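Side-chain contacts in protein YciF (PDB 2GS4), which is an all-helical homodimeric stress protein of the ferritin clan whose precise function is not settled but which, like its rubrerythrin relatives, probably binds metal: residues K22-A27 against G80-A85; E38-A43 against T151-N156; I89-T92 against V97-A100. All coordinates share one frame; numbering follows the deposited sequence.

Contact 1. Residues K22-A27 against G80-A85; sequences KQLTRA and GLIEEA
Ile82 sets its CD1 methyl among Gln23, Leu24 and Ala27. At the Gln23 end, CD1 of Ile82 meets CB of Gln23 at 3.6 Å, and the backbone O of Gln23 lies equally near. Ala27 adds its methyl, CB 3.7 Å from Ile82 CG1 and 3.9 Å from Ile82 CG2. Leu24 touches more loosely, with CD1 to CD1 of Ile82 at 4.3 Å. With CG1 anti to the carbonyl carbon (chi1 -77°) and an extended second torsion, the longer branch of Ile82 reaches toward helix 6-33.

The two helical segments run nearly parallel, 9° apart, with axes 10.5 Å from each other. Helix 76-89, which carries Ile82, lies in the long connection between helices 38-63 and 95-126, and here it packs on helix 6-33 of the ferritin-like bundle. Leu24 and Leu81 both continue onto Val109 of helix 95-126, and Leu81 also packs on Val76 of the second subunit. The amide of Gln23 is engaged elsewhere, its NE2 bonding to Ser19 OG and Cys75 O.

No hydrogen bond or salt bridge links the two segments, so they are held by van der Waals packing of one isoleucine on three residues of the facing helix, partly on main-chain atoms.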
loop_
_atom_site.group_PDB
_atom_site.type_symbol
_atom_site.label_atom_id
_atom_site.label_comp_id
_atom_site.label_asym_id
_atom_site.label_seq_id
_atom_site.Cartn_x
_atom_site.Cartn_y
_atom_site.Cartn_z
ATOM N N LYS A 22 13.591 -3.307 -1.848
ATOM C CA LYS A 22 14.480 -4.103 -1.006
ATOM C C LYS A 22 13.757 -5.398 -0.617
ATOM O O LYS A 22 14.283 -6.498 -0.765
ATOM C CB LYS A 22 14.815 -3.315 0.262
ATOM C CG LYS A 22 16.242 -3.436 0.745
ATOM C CD LYS A 22 17.180 -2.527 -0.030
ATOM C CE LYS A 22 18.620 -2.792 0.377
ATOM N NZ LYS A 22 19.586 -2.214 -0.590
ATOM N N GLN A 23 12.536 -5.247 -0.115
ATOM C CA GLN A 23 11.730 -6.389 0.290
ATOM C C GLN A 23 11.374 -7.197 -0.945
ATOM O O GLN A 23 11.385 -8.430 -0.914
ATOM C CB GLN A 23 10.438 -5.923 0.972
ATOM C CG GLN A 23 10.643 -5.001 2.159
ATOM C CD GLN A 23 9.326 -4.568 2.780
ATOM O OE1 GLN A 23 8.479 -5.395 3.098
ATOM N NE2 GLN A 23 9.149 -3.268 2.951
ATOM N N LEU A 24 11.067 -6.514 -2.046
ATOM C CA LEU A 24 10.696 -7.238 -3.249
ATOM C C LEU A 24 11.801 -8.210 -3.707
ATOM O O LEU A 24 11.493 -9.321 -4.139
ATOM C CB LEU A 24 10.310 -6.266 -4.368
ATOM C CG LEU A 24 9.346 -6.814 -5.438
ATOM C CD1 LEU A 24 8.161 -7.528 -4.784
ATOM C CD2 LEU A 24 8.848 -5.679 -6.318
ATOM N N THR A 25 13.074 -7.820 -3.580
ATOM C CA THR A 25 14.184 -8.701 -3.992
ATOM C C THR A 25 14.088 -10.091 -3.368
ATOM O O THR A 25 14.210 -11.099 -4.069
ATOM C CB THR A 25 15.585 -8.112 -3.642
ATOM O OG1 THR A 25 15.682 -7.893 -2.232
ATOM C CG2 THR A 25 15.828 -6.799 -4.387
ATOM N N ARG A 26 13.881 -10.148 -2.054
ATOM C CA ARG A 26 13.747 -11.426 -1.361
ATOM C C ARG A 26 12.501 -12.159 -1.868
ATOM O O ARG A 26 12.561 -13.333 -2.234
ATOM C CB ARG A 26 13.622 -11.232 0.165
ATOM C CG ARG A 26 14.908 -10.848 0.915
ATOM C CD ARG A 26 14.961 -9.364 1.320
ATOM N NE ARG A 26 14.019 -8.999 2.381
ATOM C CZ ARG A 26 14.007 -7.814 2.994
ATOM N NH1 ARG A 26 14.886 -6.879 2.657
ATOM N NH2 ARG A 26 13.110 -7.559 3.939
ATOM N N ALA A 27 11.375 -11.456 -1.900
ATOM C CA ALA A 27 10.118 -12.055 -2.336
ATOM C C ALA A 27 10.161 -12.680 -3.728
ATOM O O ALA A 27 9.629 -13.766 -3.943
ATOM C CB ALA A 27 9.004 -11.024 -2.268
ATOM N N GLY A 80 2.753 -6.229 3.327
ATOM C CA GLY A 80 1.472 -6.908 3.237
ATOM C C GLY A 80 1.282 -7.604 1.897
ATOM O O GLY A 80 0.779 -8.726 1.842
ATOM N N LEU A 81 1.692 -6.945 0.814
ATOM C CA LEU A 81 1.549 -7.514 -0.523
ATOM C C LEU A 81 2.415 -8.763 -0.678
ATOM O O LEU A 81 2.049 -9.708 -1.388
ATOM C CB LEU A 81 1.916 -6.462 -1.579
ATOM C CG LEU A 81 0.952 -5.268 -1.616
ATOM C CD1 LEU A 81 1.438 -4.193 -2.591
ATOM C CD2 LEU A 81 -0.424 -5.761 -2.016
ATOM N N ILE A 82 3.557 -8.763 0.004
ATOM C CA ILE A 82 4.463 -9.892 -0.046
ATOM C C ILE A 82 3.892 -11.030 0.811
ATOM O O ILE A 82 3.998 -12.199 0.447
ATOM C CB ILE A 82 5.882 -9.433 0.378
ATOM C CG1 ILE A 82 6.509 -8.677 -0.805
ATOM C CG2 ILE A 82 6.733 -10.613 0.826
ATOM C CD1 ILE A 82 7.823 -7.975 -0.530
ATOM N N GLU A 83 3.239 -10.700 1.925
ATOM C CA GLU A 83 2.641 -11.751 2.747
ATOM C C GLU A 83 1.475 -12.360 1.970
ATOM O O GLU A 83 1.186 -13.549 2.103
ATOM C CB GLU A 83 2.182 -11.196 4.107
ATOM C CG GLU A 83 3.361 -10.915 5.039
ATOM C CD GLU A 83 2.963 -10.270 6.350
ATOM O OE1 GLU A 83 3.736 -9.418 6.836
ATOM O OE2 GLU A 83 1.895 -10.618 6.901
ATOM N N GLU A 84 0.821 -11.544 1.141
ATOM C CA GLU A 84 -0.294 -12.004 0.321
ATOM C C GLU A 84 0.220 -13.071 -0.644
ATOM O O GLU A 84 -0.370 -14.145 -0.768
ATOM C CB GLU A 84 -0.919 -10.824 -0.449
ATOM C CG GLU A 84 -1.996 -11.213 -1.463
ATOM C CD GLU A 84 -2.928 -10.056 -1.810
ATOM O OE1 GLU A 84 -2.510 -8.885 -1.674
ATOM O OE2 GLU A 84 -4.076 -10.315 -2.233
ATOM N N ALA A 85 1.326 -12.774 -1.314
ATOM C CA ALA A 85 1.912 -13.721 -2.247
ATOM C C ALA A 85 2.384 -14.972 -1.513
ATOM O O ALA A 85 2.196 -16.086 -1.992
ATOM C CB ALA A 85 3.080 -13.068 -2.982
#

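Contact 2. Residues E38-A43 against T151-N156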
loop_
_atom_site.group_PDB
_atom_site.type_symbol
_atom_site.label_atom_id
_atom_site.label_comp_id
_atom_site.label_asym_id
_atom_site.label_seq_id
_atom_site.Cartn_x
_atom_site.Cartn_y
_atom_site.Cartn_z
ATOM N N GLU A 38 7.975 -23.191 -15.671
ATOM C CA GLU A 38 9.266 -22.618 -16.041
ATOM C C GLU A 38 9.185 -21.200 -16.584
ATOM O O GLU A 38 10.020 -20.356 -16.252
ATOM C CB GLU A 38 9.959 -23.513 -17.071
ATOM C CG GLU A 38 11.288 -22.969 -17.547
ATOM C CD GLU A 38 12.466 -23.757 -17.020
ATOM O OE1 GLU A 38 12.679 -23.777 -15.789
ATOM O OE2 GLU A 38 13.179 -24.360 -17.847
ATOM N N LYS A 39 8.190 -20.938 -17.430
ATOM C CA LYS A 39 8.030 -19.611 -18.002
ATOM C C LYS A 39 7.691 -18.586 -16.917
ATOM O O LYS A 39 8.146 -17.445 -16.981
ATOM C CB LYS A 39 6.958 -19.624 -19.107
ATOM C CG LYS A 39 7.440 -20.276 -20.409
ATOM C CD LYS A 39 8.729 -19.602 -20.892
ATOM C CE LYS A 39 9.388 -20.343 -22.052
ATOM N NZ LYS A 39 8.674 -20.182 -23.345
ATOM N N LEU A 40 6.901 -18.989 -15.923
ATOM C CA LEU A 40 6.541 -18.074 -14.841
ATOM C C LEU A 40 7.757 -17.878 -13.941
ATOM O O LEU A 40 8.075 -16.755 -13.547
ATOM C CB LEU A 40 5.368 -18.630 -14.016
ATOM C CG LEU A 40 4.949 -17.788 -12.803
ATOM C CD1 LEU A 40 4.700 -16.357 -13.247
ATOM C CD2 LEU A 40 3.693 -18.369 -12.158
ATOM N N SER A 41 8.431 -18.978 -13.617
ATOM C CA SER A 41 9.619 -18.947 -12.773
ATOM C C SER A 41 10.625 -17.951 -13.344
ATOM O O SER A 41 11.200 -17.145 -12.614
ATOM C CB SER A 41 10.251 -20.338 -12.717
ATOM O OG SER A 41 11.341 -20.390 -11.814
ATOM N N GLN A 42 10.820 -18.004 -14.656
ATOM C CA GLN A 42 11.760 -17.109 -15.323
ATOM C C GLN A 42 11.330 -15.652 -15.282
ATOM O O GLN A 42 12.171 -14.756 -15.177
ATOM C CB GLN A 42 11.961 -17.553 -16.765
ATOM C CG GLN A 42 12.549 -18.948 -16.847
ATOM C CD GLN A 42 12.740 -19.424 -18.266
ATOM O OE1 GLN A 42 12.237 -18.822 -19.219
ATOM N NE2 GLN A 42 13.468 -20.520 -18.416
ATOM N N ALA A 43 10.026 -15.408 -15.360
ATOM C CA ALA A 43 9.536 -14.038 -15.311
ATOM C C ALA A 43 9.816 -13.453 -13.929
ATOM O O ALA A 43 10.136 -12.273 -13.801
ATOM C CB ALA A 43 8.048 -13.999 -15.617
ATOM N N THR A 151 0.361 -10.468 -17.458
ATOM C CA THR A 151 -0.974 -10.666 -18.010
ATOM C C THR A 151 -0.949 -11.702 -19.130
ATOM O O THR A 151 -1.863 -12.517 -19.252
ATOM C CB THR A 151 -1.565 -9.355 -18.557
ATOM O OG1 THR A 151 -2.028 -8.550 -17.467
ATOM C CG2 THR A 151 -2.720 -9.644 -19.503
ATOM N N ASP A 152 0.098 -11.665 -19.952
ATOM C CA ASP A 152 0.232 -12.623 -21.045
ATOM C C ASP A 152 0.318 -14.005 -20.416
ATOM O O ASP A 152 -0.222 -14.976 -20.933
ATOM C CB ASP A 152 1.507 -12.348 -21.845
ATOM C CG ASP A 152 1.466 -11.014 -22.567
ATOM O OD1 ASP A 152 2.551 -10.467 -22.853
ATOM O OD2 ASP A 152 0.356 -10.516 -22.857
ATOM N N LEU A 153 1.007 -14.083 -19.283
ATOM C CA LEU A 153 1.164 -15.348 -18.586
ATOM C C LEU A 153 -0.152 -15.808 -17.976
ATOM O O LEU A 153 -0.467 -16.992 -18.005
ATOM C CB LEU A 153 2.255 -15.226 -17.520
ATOM C CG LEU A 153 3.622 -15.007 -18.172
ATOM C CD1 LEU A 153 4.682 -14.757 -17.114
ATOM C CD2 LEU A 153 3.976 -16.219 -19.017
ATOM N N ALA A 154 -0.932 -14.878 -17.437
ATOM C CA ALA A 154 -2.217 -15.252 -16.859
ATOM C C ALA A 154 -3.089 -15.830 -17.967
ATOM O O ALA A 154 -3.745 -16.859 -17.777
ATOM C CB ALA A 154 -2.900 -14.047 -16.227
ATOM N N ILE A 155 -3.082 -15.174 -19.127
ATOM C CA ILE A 155 -3.863 -15.652 -20.259
ATOM C C ILE A 155 -3.414 -17.079 -20.585
ATOM O O ILE A 155 -4.243 -17.980 -20.691
ATOM C CB ILE A 155 -3.703 -14.725 -21.506
ATOM C CG1 ILE A 155 -4.528 -13.446 -21.310
ATOM C CG2 ILE A 155 -4.154 -15.442 -22.771
ATOM C CD1 ILE A 155 -4.366 -12.393 -22.407
ATOM N N ASN A 156 -2.105 -17.298 -20.711
ATOM C CA ASN A 156 -1.603 -18.638 -21.019
ATOM C C ASN A 156 -2.060 -19.674 -19.986
ATOM O O ASN A 156 -2.452 -20.777 -20.353
ATOM C CB ASN A 156 -0.068 -18.675 -21.081
ATOM C CG ASN A 156 0.516 -17.704 -22.092
ATOM O OD1 ASN A 156 -0.157 -17.264 -23.024
ATOM N ND2 ASN A 156 1.790 -17.379 -21.914
#
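Leu153 and Ala43 make the tight part of this interface: CD1 of the leucine stands 3.8 Å from CB of Ala43, the shortest approach between the two segments. The same methyl also serves Leu40, whose CD1 is 4.2 Å from Leu153 CD1. These two leucines meet at a slant, one methyl of each doing the touching. Leu153 holds CG anti to its carbonyl carbon (chi1 -66°); with chi2 extended, this points CD1 toward Leu40 and Ala43. Leu40 takes the other course, with CG anti to the backbone N (chi1 177°), and reaches the partner from the flank. The carbonyl O of Lys39 is at the limit of contact, 4.4 Å from Leu153 CD1.

The two segments run antiparallel, crossing at -164° with axes 10.9 Å apart, as expected for neighbouring helices 38-63 and 130-159 of a ferritin-like four-helix bundle. Helix 95-126 supplies the inner wall: Ile103 packs against both Leu40 and Leu153, and Leu40 also rests on Asp99. At the start of helix 38-63, Asn37 OD1 accepts a hydrogen bond from the backbone N of Leu40, and Ser41 OG bonds to Ala32 O.

Away from this apolar part the interface thins. No hydrogen bond spans the two segments, and in contrast to the buried Leu40 and Leu153, Lys39 is exposed to solvent. It contributes mainly the root of its chain, with CB 4.5 Å from Leu153 CD2, while its charged end turns away from the partner helix.

Contact 3. Residues I89-T92 against V97-A100; sequences IEST and VRDA
Arg98 reaches back to the main chain of Ile89 with a hydrogen bond from NH1 to O that is unusually short at 2.5 Å, its exact length to be taken with caution, and has an N-H...O angle of 156°. The donor sits in the carbonyl plane on a lone pair, with a C=O...N angle of 119°, though the oxygen is tilted slightly from the guanidinium plane. This joins the C-terminal end of helix 76-89 to helix 95-126 across the loop between them, at one end of the ferritin-like fold. A carbonyl at a helix C terminus is a plausible site for a positive group, and the guanidinium is likely to be favoured there.

A second, weak bond runs from Arg98 NH2 to Ser91 O, 3.4 Å away at the edge of the guanidinium. The group has further partners: NE donates to Ala34 O and NH2 to Glu93 O, so carbonyls from the end of helix 76-89 and from two loops gather round it and hold its orientation. The side chain comes from helix 95-126 stretched out, CG anti to the backbone N (chi1 177°) and extended as far as NE. A leucine in its place would probably leave the carbonyls of Ile89 and Ala34 without these donors, and the loop after helix 76-89 freer to shift.

Ser91 turns its own hydroxyl to Val88 O in the last turn of helix 76-89 and to Glu93 N of the loop. Packing is slight by comparison. CB of Ile89 points away from the arginine, yet its CG2 methyl still lies 4.0 Å from Arg98 NH1.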
loop_
_atom_site.group_PDB
_atom_site.type_symbol
_atom_site.label_atom_id
_atom_site.label_comp_id
_atom_site.label_asym_id
_atom_site.label_seq_id
_atom_site.Cartn_x
_atom_site.Cartn_y
_atom_site.Cartn_z
ATOM N N ILE A 89 2.056 -19.084 -1.943
ATOM C CA ILE A 89 3.253 -19.938 -1.987
ATOM C C ILE A 89 3.168 -21.077 -0.972
ATOM O O ILE A 89 3.441 -22.240 -1.289
ATOM C CB ILE A 89 4.558 -19.127 -1.647
ATOM C CG1 ILE A 89 4.892 -18.136 -2.767
ATOM C CG2 ILE A 89 5.726 -20.080 -1.400
ATOM C CD1 ILE A 89 5.961 -17.097 -2.389
ATOM N N GLU A 90 2.783 -20.728 0.250
ATOM C CA GLU A 90 2.698 -21.685 1.344
ATOM C C GLU A 90 1.400 -22.488 1.443
ATOM O O GLU A 90 1.237 -23.290 2.368
ATOM C CB GLU A 90 2.944 -20.945 2.660
ATOM C CG GLU A 90 4.245 -20.149 2.688
ATOM C CD GLU A 90 5.467 -21.028 2.894
ATOM O OE1 GLU A 90 5.557 -21.687 3.954
ATOM O OE2 GLU A 90 6.334 -21.060 1.997
ATOM N N SER A 91 0.473 -22.272 0.510
ATOM C CA SER A 91 -0.793 -23.005 0.528
ATOM C C SER A 91 -0.591 -24.332 -0.193
ATOM O O SER A 91 0.515 -24.627 -0.653
ATOM C CB SER A 91 -1.866 -22.222 -0.216
ATOM O OG SER A 91 -1.626 -22.280 -1.615
ATOM N N THR A 92 -1.650 -25.137 -0.290
ATOM C CA THR A 92 -1.531 -26.397 -1.015
ATOM C C THR A 92 -2.093 -26.245 -2.422
ATOM O O THR A 92 -2.299 -27.239 -3.113
ATOM C CB THR A 92 -2.258 -27.596 -0.322
ATOM O OG1 THR A 92 -3.611 -27.247 -0.020
ATOM C CG2 THR A 92 -1.532 -28.007 0.952
ATOM N N VAL A 97 -4.097 -23.724 -10.596
ATOM C CA VAL A 97 -4.766 -22.947 -9.549
ATOM C C VAL A 97 -3.690 -22.098 -8.904
ATOM O O VAL A 97 -3.801 -20.874 -8.798
ATOM C CB VAL A 97 -5.367 -23.866 -8.468
ATOM C CG1 VAL A 97 -6.169 -23.065 -7.474
ATOM C CG2 VAL A 97 -6.222 -24.931 -9.126
ATOM N N ARG A 98 -2.639 -22.786 -8.484
ATOM C CA ARG A 98 -1.497 -22.175 -7.845
ATOM C C ARG A 98 -0.895 -21.039 -8.661
ATOM O O ARG A 98 -0.642 -19.953 -8.134
ATOM C CB ARG A 98 -0.438 -23.244 -7.596
ATOM C CG ARG A 98 0.827 -22.706 -6.998
ATOM C CD ARG A 98 1.747 -23.828 -6.562
ATOM N NE ARG A 98 2.819 -23.309 -5.722
ATOM C CZ ARG A 98 2.797 -23.305 -4.394
ATOM N NH1 ARG A 98 3.817 -22.800 -3.715
ATOM N NH2 ARG A 98 1.765 -23.826 -3.740
ATOM N N ASP A 99 -0.676 -21.283 -9.947
ATOM C CA ASP A 99 -0.082 -20.281 -10.821
ATOM C C ASP A 99 -0.987 -19.071 -11.100
ATOM O O ASP A 99 -0.499 -17.955 -11.277
ATOM C CB ASP A 99 0.365 -20.944 -12.129
ATOM C CG ASP A 99 1.511 -21.936 -11.915
ATOM O OD1 ASP A 99 1.724 -22.804 -12.788
ATOM O OD2 ASP A 99 2.202 -21.844 -10.876
ATOM N N ALA A 100 -2.299 -19.288 -11.127
ATOM C CA ALA A 100 -3.242 -18.196 -11.368
ATOM C C ALA A 100 -3.138 -17.225 -10.198
ATOM O O ALA A 100 -3.126 -16.007 -10.377
ATOM C CB ALA A 100 -4.666 -18.735 -11.472
#

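Overall arrangement
From the N terminus, helix 6-33 presents 22-27 and helix 38-63 opens with 38-43; neither segment meets its partner until later in the chain. Helix 76-89 returns to 22-27 and closes contact 1 around 52 intervening residues. Contact 3 follows in series, a short closure over the turn from helix 76-89 into helix 95-126. Helix 130-159 then reaches 38-43 and closes contact 2 over 107 residues, so that contact 3 is nested inside it while contacts 1 and 2 cross. Contacts 2 and 3 touch where Leu40 CD2 lies 4.0 Å from Asp99 OD2, whereas contacts 1 and 2 remain separate, their centres about 18 Å apart.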